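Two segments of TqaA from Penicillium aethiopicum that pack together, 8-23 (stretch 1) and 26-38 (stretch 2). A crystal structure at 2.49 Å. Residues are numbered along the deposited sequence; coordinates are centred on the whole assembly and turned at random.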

ATOM      1  N   ALA B   8     -30.154  -0.224 -10.446  1.00 38.55           N
ATOM      2  CA  ALA B   8     -28.910   0.311  -9.967  1.00 37.82           C
ATOM      3  C   ALA B   8     -28.816   0.188  -8.416  1.00 35.97           C
ATOM      4  O   ALA B   8     -27.760  -0.160  -7.898  1.00 29.55           O
ATOM      5  CB  ALA B   8     -28.745   1.767 -10.399  1.00 39.03           C
ATOM      6  N   GLU B   9     -29.911   0.459  -7.707  1.00 36.00           N
ATOM      7  CA  GLU B   9     -29.928   0.316  -6.266  1.00 36.58           C
ATOM      8  C   GLU B   9     -29.691  -1.127  -5.888  1.00 37.58           C
ATOM      9  O   GLU B   9     -28.940  -1.405  -4.966  1.00 39.87           O
ATOM     10  CB  GLU B   9     -31.214   0.860  -5.649  1.00 40.09           C
ATOM     11  CG  GLU B   9     -31.393   2.368  -5.820  1.00 45.81           C
ATOM     12  CD  GLU B   9     -32.579   2.960  -5.031  1.00 53.91           C
ATOM     13  OE1 GLU B   9     -33.479   2.215  -4.568  1.00 55.54           O
ATOM     14  OE2 GLU B   9     -32.634   4.207  -4.918  1.00 55.46           O
ATOM     15  N   ARG B  10     -30.279  -2.064  -6.606  1.00 37.62           N
ATOM     16  CA  ARG B  10     -30.066  -3.466  -6.288  1.00 39.11           C
ATOM     17  C   ARG B  10     -28.639  -3.887  -6.503  1.00 35.80           C
ATOM     18  O   ARG B  10     -28.103  -4.651  -5.704  1.00 39.48           O
ATOM     19  CB  ARG B  10     -30.996  -4.393  -7.105  1.00 47.24           C
ATOM     20  CG  ARG B  10     -32.449  -4.353  -6.649  1.00 54.44           C
ATOM     21  CD  ARG B  10     -33.410  -5.169  -7.503  1.00 60.36           C
ATOM     22  NE  ARG B  10     -34.702  -4.502  -7.372  1.00 68.38           N
ATOM     23  CZ  ARG B  10     -35.254  -3.689  -8.271  1.00 66.15           C
ATOM     24  NH1 ARG B  10     -34.682  -3.471  -9.448  1.00 64.87           N
ATOM     25  NH2 ARG B  10     -36.408  -3.112  -7.989  1.00 68.88           N
ATOM     26  N   GLU B  11     -28.065  -3.504  -7.635  1.00 36.38           N
ATOM     27  CA  GLU B  11     -26.724  -3.969  -7.961  1.00 40.60           C
ATOM     28  C   GLU B  11     -25.744  -3.363  -6.946  1.00 37.94           C
ATOM     29  O   GLU B  11     -24.841  -4.031  -6.464  1.00 32.79           O
ATOM     30  CB  GLU B  11     -26.260  -3.753  -9.435  1.00 46.54           C
ATOM     31  CG  GLU B  11     -25.940  -5.079 -10.143  1.00 57.77           C
ATOM     32  CD  GLU B  11     -24.924  -6.055  -9.488  1.00 66.54           C
ATOM     33  OE1 GLU B  11     -24.115  -5.780  -8.556  1.00 60.09           O
ATOM     34  OE2 GLU B  11     -24.929  -7.194  -9.984  1.00 74.60           O
ATOM     35  N   LEU B  12     -25.969  -2.109  -6.601  1.00 33.75           N
ATOM     36  CA  LEU B  12     -25.137  -1.429  -5.624  1.00 35.27           C
ATOM     37  C   LEU B  12     -25.216  -2.025  -4.213  1.00 33.24           C
ATOM     38  O   LEU B  12     -24.213  -2.131  -3.521  1.00 33.61           O
ATOM     39  CB  LEU B  12     -25.539   0.030  -5.593  1.00 37.68           C
ATOM     40  CG  LEU B  12     -24.570   0.960  -4.943  1.00 44.59           C
ATOM     41  CD1 LEU B  12     -23.209   0.880  -5.633  1.00 43.59           C
ATOM     42  CD2 LEU B  12     -25.164   2.371  -5.022  1.00 45.31           C
ATOM     43  N   ALA B  13     -26.395  -2.475  -3.826  1.00 30.85           N
ATOM     44  CA  ALA B  13     -26.566  -3.091  -2.548  1.00 30.71           C
ATOM     45  C   ALA B  13     -25.802  -4.395  -2.460  1.00 32.43           C
ATOM     46  O   ALA B  13     -25.233  -4.742  -1.425  1.00 28.90           O
ATOM     47  CB  ALA B  13     -28.043  -3.348  -2.292  1.00 32.95           C
ATOM     48  N   ASN B  14     -25.840  -5.162  -3.532  1.00 31.94           N
ATOM     49  CA  ASN B  14     -25.067  -6.362  -3.587  1.00 35.95           C
ATOM     50  C   ASN B  14     -23.578  -6.083  -3.445  1.00 32.84           C
ATOM     51  O   ASN B  14     -22.838  -6.845  -2.835  1.00 32.91           O
ATOM     52  CB  ASN B  14     -25.389  -7.090  -4.856  1.00 40.34           C
ATOM     53  CG  ASN B  14     -24.766  -8.463  -4.916  1.00 52.54           C
ATOM     54  OD1 ASN B  14     -24.795  -9.221  -3.940  1.00 57.01           O
ATOM     55  ND2 ASN B  14     -24.178  -8.791  -6.056  1.00 58.76           N
ATOM     56  N   ILE B  15     -23.132  -5.022  -4.067  1.00 31.55           N
ATOM     57  CA  ILE B  15     -21.738  -4.640  -3.967  1.00 32.54           C
ATOM     58  C   ILE B  15     -21.390  -4.265  -2.512  1.00 31.72           C
ATOM     59  O   ILE B  15     -20.356  -4.682  -1.996  1.00 29.26           O
ATOM     60  CB  ILE B  15     -21.446  -3.465  -4.911  1.00 30.91           C
ATOM     61  CG1 ILE B  15     -21.410  -3.983  -6.343  1.00 29.01           C
ATOM     62  CG2 ILE B  15     -20.129  -2.789  -4.566  1.00 31.60           C
ATOM     63  CD1 ILE B  15     -21.424  -2.876  -7.354  1.00 31.61           C
ATOM     64  N   TRP B  16     -22.241  -3.476  -1.873  1.00 29.27           N
ATOM     65  CA  TRP B  16     -21.979  -3.102  -0.490  1.00 28.97           C
ATOM     66  C   TRP B  16     -21.970  -4.329   0.396  1.00 31.77           C
ATOM     67  O   TRP B  16     -21.180  -4.436   1.324  1.00 35.02           O
ATOM     68  CB  TRP B  16     -23.050  -2.153  -0.005  1.00 28.33           C
ATOM     69  CG  TRP B  16     -22.927  -0.775  -0.517  1.00 26.43           C
ATOM     70  CD1 TRP B  16     -22.326  -0.370  -1.653  1.00 26.06           C
ATOM     71  CD2 TRP B  16     -23.497   0.394   0.072  1.00 26.63           C
ATOM     72  NE1 TRP B  16     -22.479   0.995  -1.815  1.00 28.12           N
ATOM     73  CE2 TRP B  16     -23.188   1.481  -0.756  1.00 25.68           C
ATOM     74  CE3 TRP B  16     -24.193   0.627   1.253  1.00 29.22           C
ATOM     75  CZ2 TRP B  16     -23.552   2.762  -0.453  1.00 27.51           C
ATOM     76  CZ3 TRP B  16     -24.579   1.916   1.550  1.00 28.48           C
ATOM     77  CH2 TRP B  16     -24.266   2.963   0.700  1.00 29.24           C
ATOM     78  N   ALA B  17     -22.873  -5.257   0.126  1.00 33.06           N
ATOM     79  CA  ALA B  17     -22.931  -6.477   0.912  1.00 37.29           C
ATOM     80  C   ALA B  17     -21.614  -7.260   0.851  1.00 35.27           C
ATOM     81  O   ALA B  17     -21.120  -7.705   1.866  1.00 31.75           O
ATOM     82  CB  ALA B  17     -24.087  -7.357   0.470  1.00 38.04           C
ATOM     83  N   THR B  18     -21.043  -7.399  -0.331  1.00 35.01           N
ATOM     84  CA  THR B  18     -19.801  -8.144  -0.473  1.00 38.08           C
ATOM     85  C   THR B  18     -18.643  -7.382   0.179  1.00 38.60           C
ATOM     86  O   THR B  18     -17.840  -7.962   0.881  1.00 39.11           O
ATOM     87  CB  THR B  18     -19.464  -8.283  -1.977  1.00 37.74           C
ATOM     88  OG1 THR B  18     -20.574  -8.823  -2.694  1.00 36.71           O
ATOM     89  CG2 THR B  18     -18.247  -9.122  -2.230  1.00 36.64           C
ATOM     90  N   VAL B  19     -18.596  -6.080  -0.027  1.00 34.80           N
ATOM     91  CA  VAL B  19     -17.440  -5.306   0.374  1.00 37.01           C
ATOM     92  C   VAL B  19     -17.432  -5.089   1.880  1.00 33.84           C
ATOM     93  O   VAL B  19     -16.394  -5.021   2.487  1.00 36.11           O
ATOM     94  CB  VAL B  19     -17.431  -3.978  -0.422  1.00 38.85           C
ATOM     95  CG1 VAL B  19     -16.766  -2.848   0.311  1.00 39.21           C
ATOM     96  CG2 VAL B  19     -16.749  -4.192  -1.769  1.00 41.28           C
ATOM     97  N   LEU B  20     -18.592  -4.841   2.447  1.00 34.60           N
ATOM     98  CA  LEU B  20     -18.714  -4.629   3.877  1.00 35.57           C
ATOM     99  C   LEU B  20     -18.965  -5.943   4.635  1.00 35.02           C
ATOM    100  O   LEU B  20     -18.928  -5.938   5.846  1.00 32.21           O
ATOM    101  CB  LEU B  20     -19.846  -3.628   4.177  1.00 35.64           C
ATOM    102  CG  LEU B  20     -19.706  -2.280   3.479  1.00 39.27           C
ATOM    103  CD1 LEU B  20     -20.971  -1.465   3.685  1.00 40.50           C
ATOM    104  CD2 LEU B  20     -18.505  -1.488   3.957  1.00 40.30           C
ATOM    105  N   ASP B  21     -19.182  -7.061   3.938  1.00 35.62           N
ATOM    106  CA  ASP B  21     -19.431  -8.369   4.583  1.00 39.33           C
ATOM    107  C   ASP B  21     -20.634  -8.301   5.520  1.00 38.60           C
ATOM    108  O   ASP B  21     -20.597  -8.755   6.652  1.00 38.73           O
ATOM    109  CB  ASP B  21     -18.188  -8.839   5.334  1.00 43.17           C
ATOM    110  CG  ASP B  21     -17.249  -9.668   4.454  1.00 52.60           C
ATOM    111  OD1 ASP B  21     -17.775 -10.593   3.785  1.00 58.97           O
ATOM    112  OD2 ASP B  21     -16.002  -9.383   4.394  1.00 60.78           O
ATOM    113  N   ILE B  22     -21.687  -7.678   5.028  1.00 39.91           N
ATOM    114  CA  ILE B  22     -22.939  -7.576   5.731  1.00 40.87           C
ATOM    115  C   ILE B  22     -24.014  -8.201   4.845  1.00 42.94           C
ATOM    116  O   ILE B  22     -23.845  -8.273   3.640  1.00 38.79           O
ATOM    117  CB  ILE B  22     -23.282  -6.150   6.182  1.00 40.65           C
ATOM    118  CG1 ILE B  22     -23.112  -5.113   5.095  1.00 44.80           C
ATOM    119  CG2 ILE B  22     -22.370  -5.737   7.328  1.00 46.98           C
ATOM    120  CD1 ILE B  22     -24.382  -4.611   4.500  1.00 46.14           C
ATOM    121  N   PRO B  23     -25.098  -8.716   5.459  1.00 45.34           N
ATOM    122  CA  PRO B  23     -26.068  -9.470   4.644  1.00 42.97           C
ATOM    123  C   PRO B  23     -26.971  -8.538   3.852  1.00 40.01           C
ATOM    124  O   PRO B  23     -27.360  -7.457   4.328  1.00 34.46           O
ATOM    125  CB  PRO B  23     -26.841 -10.325   5.667  1.00 40.64           C
ATOM    126  CG  PRO B  23     -26.571  -9.708   6.987  1.00 44.37           C
ATOM    127  CD  PRO B  23     -25.336  -8.854   6.911  1.00 42.46           C
ATOM    128  N   THR B  26     -30.189  -6.597   4.891  1.00 35.73           N
ATOM    129  CA  THR B  26     -30.154  -5.517   5.863  1.00 34.11           C
ATOM    130  C   THR B  26     -29.903  -4.189   5.256  1.00 33.63           C
ATOM    131  O   THR B  26     -29.831  -3.181   5.964  1.00 31.52           O
ATOM    132  CB  THR B  26     -29.038  -5.720   6.891  1.00 37.88           C
ATOM    133  OG1 THR B  26     -27.755  -5.556   6.277  1.00 39.03           O
ATOM    134  CG2 THR B  26     -29.154  -7.102   7.522  1.00 38.88           C
ATOM    135  N   ILE B  27     -29.811  -4.146   3.933  1.00 37.92           N
ATOM    136  CA  ILE B  27     -29.408  -2.915   3.261  1.00 36.20           C
ATOM    137  C   ILE B  27     -30.617  -2.169   2.704  1.00 38.15           C
ATOM    138  O   ILE B  27     -31.374  -2.725   1.933  1.00 41.15           O
ATOM    139  CB  ILE B  27     -28.398  -3.202   2.138  1.00 35.15           C
ATOM    140  CG1 ILE B  27     -27.116  -3.767   2.724  1.00 32.51           C
ATOM    141  CG2 ILE B  27     -28.063  -1.921   1.400  1.00 37.51           C
ATOM    142  CD1 ILE B  27     -26.160  -4.241   1.686  1.00 31.79           C
ATOM    143  N   SER B  28     -30.818  -0.929   3.143  1.00 38.76           N
ATOM    144  CA  SER B  28     -31.891  -0.132   2.648  1.00 38.53           C
ATOM    145  C   SER B  28     -31.329   0.993   1.807  1.00 38.31           C
ATOM    146  O   SER B  28     -30.157   1.342   1.901  1.00 38.07           O
ATOM    147  CB  SER B  28     -32.776   0.407   3.791  1.00 40.64           C
ATOM    148  OG  SER B  28     -32.337   1.670   4.235  1.00 46.50           O
ATOM    149  N   ALA B  29     -32.188   1.543   0.965  1.00 36.85           N
ATOM    150  CA  ALA B  29     -31.812   2.595   0.052  1.00 39.23           C
ATOM    151  C   ALA B  29     -31.330   3.855   0.732  1.00 36.93           C
ATOM    152  O   ALA B  29     -30.629   4.639   0.108  1.00 37.53           O
ATOM    153  CB  ALA B  29     -32.968   2.908  -0.879  1.00 39.94           C
ATOM    154  N   SER B  30     -31.683   4.042   1.994  1.00 37.63           N
ATOM    155  CA  SER B  30     -31.255   5.237   2.761  1.00 38.40           C
ATOM    156  C   SER B  30     -29.963   5.013   3.556  1.00 33.65           C
ATOM    157  O   SER B  30     -29.538   5.893   4.284  1.00 32.44           O
ATOM    158  CB  SER B  30     -32.372   5.603   3.736  1.00 36.72           C
ATOM    159  OG  SER B  30     -32.624   4.494   4.581  1.00 40.49           O
ATOM    160  N   ASP B  31     -29.409   3.801   3.484  1.00 34.04           N
ATOM    161  CA  ASP B  31     -28.165   3.489   4.170  1.00 35.28           C
ATOM    162  C   ASP B  31     -26.957   4.316   3.676  1.00 35.32           C
ATOM    163  O   ASP B  31     -26.792   4.602   2.489  1.00 30.19           O
ATOM    164  CB  ASP B  31     -27.814   2.018   4.040  1.00 38.32           C
ATOM    165  CG  ASP B  31     -28.486   1.157   5.080  1.00 43.24           C
ATOM    166  OD1 ASP B  31     -28.784   1.649   6.184  1.00 49.33           O
ATOM    167  OD2 ASP B  31     -28.679  -0.054   4.807  1.00 50.30           O
ATOM    168  N   ASN B  32     -26.145   4.702   4.651  1.00 32.31           N
ATOM    169  CA  ASN B  32     -24.943   5.463   4.439  1.00 29.28           C
ATOM    170  C   ASN B  32     -23.723   4.533   4.496  1.00 27.76           C
ATOM    171  O   ASN B  32     -23.490   3.844   5.497  1.00 27.52           O
ATOM    172  CB  ASN B  32     -24.864   6.532   5.528  1.00 28.95           C
ATOM    173  CG  ASN B  32     -23.635   7.371   5.417  1.00 32.10           C
ATOM    174  OD1 ASN B  32     -22.497   6.855   5.453  1.00 36.66           O
ATOM    175  ND2 ASN B  32     -23.822   8.654   5.202  1.00 30.28           N
ATOM    176  N   PHE B  33     -22.921   4.566   3.446  1.00 26.72           N
ATOM    177  CA  PHE B  33     -21.767   3.685   3.321  1.00 27.94           C
ATOM    178  C   PHE B  33     -20.837   3.716   4.541  1.00 29.02           C
ATOM    179  O   PHE B  33     -20.380   2.687   5.007  1.00 28.49           O
ATOM    180  CB  PHE B  33     -20.979   4.066   2.061  1.00 28.47           C
ATOM    181  CG  PHE B  33     -19.864   3.092   1.694  1.00 26.60           C
ATOM    182  CD1 PHE B  33     -18.546   3.426   1.935  1.00 27.08           C
ATOM    183  CD2 PHE B  33     -20.138   1.923   1.054  1.00 26.04           C
ATOM    184  CE1 PHE B  33     -17.523   2.582   1.598  1.00 26.82           C
ATOM    185  CE2 PHE B  33     -19.119   1.055   0.709  1.00 28.59           C
ATOM    186  CZ  PHE B  33     -17.802   1.387   0.985  1.00 27.67           C
ATOM    187  N   PHE B  34     -20.548   4.906   5.040  1.00 30.20           N
ATOM    188  CA  PHE B  34     -19.615   5.070   6.151  1.00 33.21           C
ATOM    189  C   PHE B  34     -20.251   4.690   7.488  1.00 36.83           C
ATOM    190  O   PHE B  34     -19.613   4.023   8.303  1.00 34.86           O
ATOM    191  CB  PHE B  34     -19.050   6.497   6.164  1.00 31.81           C
ATOM    192  CG  PHE B  34     -18.309   6.835   4.893  1.00 31.55           C
ATOM    193  CD1 PHE B  34     -16.992   6.451   4.729  1.00 32.85           C
ATOM    194  CD2 PHE B  34     -18.933   7.465   3.852  1.00 31.59           C
ATOM    195  CE1 PHE B  34     -16.301   6.739   3.565  1.00 33.83           C
ATOM    196  CE2 PHE B  34     -18.236   7.762   2.677  1.00 34.72           C
ATOM    197  CZ  PHE B  34     -16.917   7.403   2.532  1.00 32.43           C
ATOM    198  N   PHE B  35     -21.527   5.014   7.678  1.00 36.29           N
ATOM    199  CA  PHE B  35     -22.206   4.572   8.869  1.00 38.25           C
ATOM    200  C   PHE B  35     -22.310   3.042   8.956  1.00 37.32           C
ATOM    201  O   PHE B  35     -22.309   2.518  10.064  1.00 37.15           O
ATOM    202  CB  PHE B  35     -23.558   5.229   8.979  1.00 43.48           C
ATOM    203  CG  PHE B  35     -24.273   4.967  10.295  1.00 50.39           C
ATOM    204  CD1 PHE B  35     -23.915   5.673  11.452  1.00 49.56           C
ATOM    205  CD2 PHE B  35     -25.350   4.032  10.369  1.00 51.08           C
ATOM    206  CE1 PHE B  35     -24.594   5.444  12.641  1.00 52.86           C
ATOM    207  CE2 PHE B  35     -26.028   3.802  11.570  1.00 47.06           C
ATOM    208  CZ  PHE B  35     -25.652   4.507  12.700  1.00 50.05           C
ATOM    209  N   ARG B  36     -22.404   2.327   7.828  1.00 32.28           N
ATOM    210  CA  ARG B  36     -22.400   0.881   7.879  1.00 32.91           C
ATOM    211  C   ARG B  36     -20.988   0.288   8.030  1.00 37.26           C
ATOM    212  O   ARG B  36     -20.838  -0.926   8.012  1.00 38.17           O
ATOM    213  CB  ARG B  36     -23.093   0.268   6.663  1.00 33.58           C
ATOM    214  CG  ARG B  36     -24.591   0.600   6.482  1.00 38.25           C
ATOM    215  CD  ARG B  36     -25.476   0.165   7.642  1.00 38.38           C
ATOM    216  NE  ARG B  36     -25.427  -1.268   7.904  1.00 38.41           N
ATOM    217  CZ  ARG B  36     -26.249  -2.162   7.363  1.00 41.88           C
ATOM    218  NH1 ARG B  36     -26.089  -3.450   7.647  1.00 42.61           N
ATOM    219  NH2 ARG B  36     -27.200  -1.787   6.519  1.00 37.33           N
ATOM    220  N   GLY B  37     -19.967   1.133   8.167  1.00 38.60           N
ATOM    221  CA  GLY B  37     -18.594   0.686   8.486  1.00 38.45           C
ATOM    222  C   GLY B  37     -17.545   0.815   7.381  1.00 35.95           C
ATOM    223  O   GLY B  37     -16.424   0.394   7.548  1.00 38.86           O
ATOM    224  N   GLY B  38     -17.901   1.412   6.252  1.00 34.29           N
ATOM    225  CA  GLY B  38     -16.992   1.526   5.147  1.00 31.64           C
ATOM    226  C   GLY B  38     -15.964   2.608   5.376  1.00 30.18           C
ATOM    227  O   GLY B  38     -16.242   3.565   6.071  1.00 27.68           O
TER

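This is a predominantly apolar contact, in which one side of a helix and the turn that follows it are covered by an irregular loop crossed by its own polar bonds. Together the two stretches bury 723 Å² of surface.

Trp-16 dominates the helical side. Its CA-to-CB bond points toward the loop, and its broad indole lies against Phe-33. The edge of the Phe-33 ring meets the face of the indole, with planes at 71° and centroids of the phenyl and the five-membered ring 5.0 Å apart; Trp-16 CE2 and Phe-33 CD2 approach to 3.6 Å. Phe-33 CB adds a CH-pi contact, 4.1 Å from the centroid of the Trp-16 six-membered ring. A flat indole can thus receive both the ring and the methylene of one neighbour over the same surface, while its edge reaches the backbone, with Trp-16 CH2 3.5 Å from Asp-31 O.

Ile-27 fills the next part of the seam. Ile-27 CD1, at the end of an m,t side chain, lies 3.3 Å from Ala-13 O and 3.9 Å from Ala-17 CB. The alanine side chains are short, and the isoleucine lies near the helix backbone here: Ala-13 CB is 4.0 Å from Ile-27 CG2. Ile-22 CD1 also meets Ile-27 CD1, at a tight 3.3 Å.

Leu-20 brings the end of its side chain to Gly-38, where Leu-20 CD2 lies 3.6 Å from Gly-38 CA. Glycine suits this place because a CB there would clash with Phe-33 CE1 and sit tightly against Leu-20 CD2. Gly-37 has a positive phi of 110°, and at its backbone angles a CB would jam against the preceding carbonyl oxygen.

Where the stretches come nearest in sequence, polar bonds take over. Pro-23 O accepts two hydrogen bonds from Thr-26, from N at 3.0 Å and from OG1 at 2.8 Å, so the threonine uses backbone and hydroxyl on one carbonyl. Its methyl still packs on the proline ring, Thr-26 CG2 lying 3.7 Å from Pro-23 CG.

Arg-36 ties the loop to itself. Arg-36 NH1 donates to Thr-26 OG1 (3.0 Å) and Arg-36 NH2 to Thr-26 O (3.0 Å), while Arg-36 NH2 also forms a salt bridge with Asp-31 OD2 (2.8 Å). The same carboxylate oxygen, Asp-31 OD2, accepts from Ser-28 N at 2.8 Å. The flat guanidinium can donate around its rim and still offer a face to Ile-22, whose CD1 lies 3.8 Å from Arg-36 NH1.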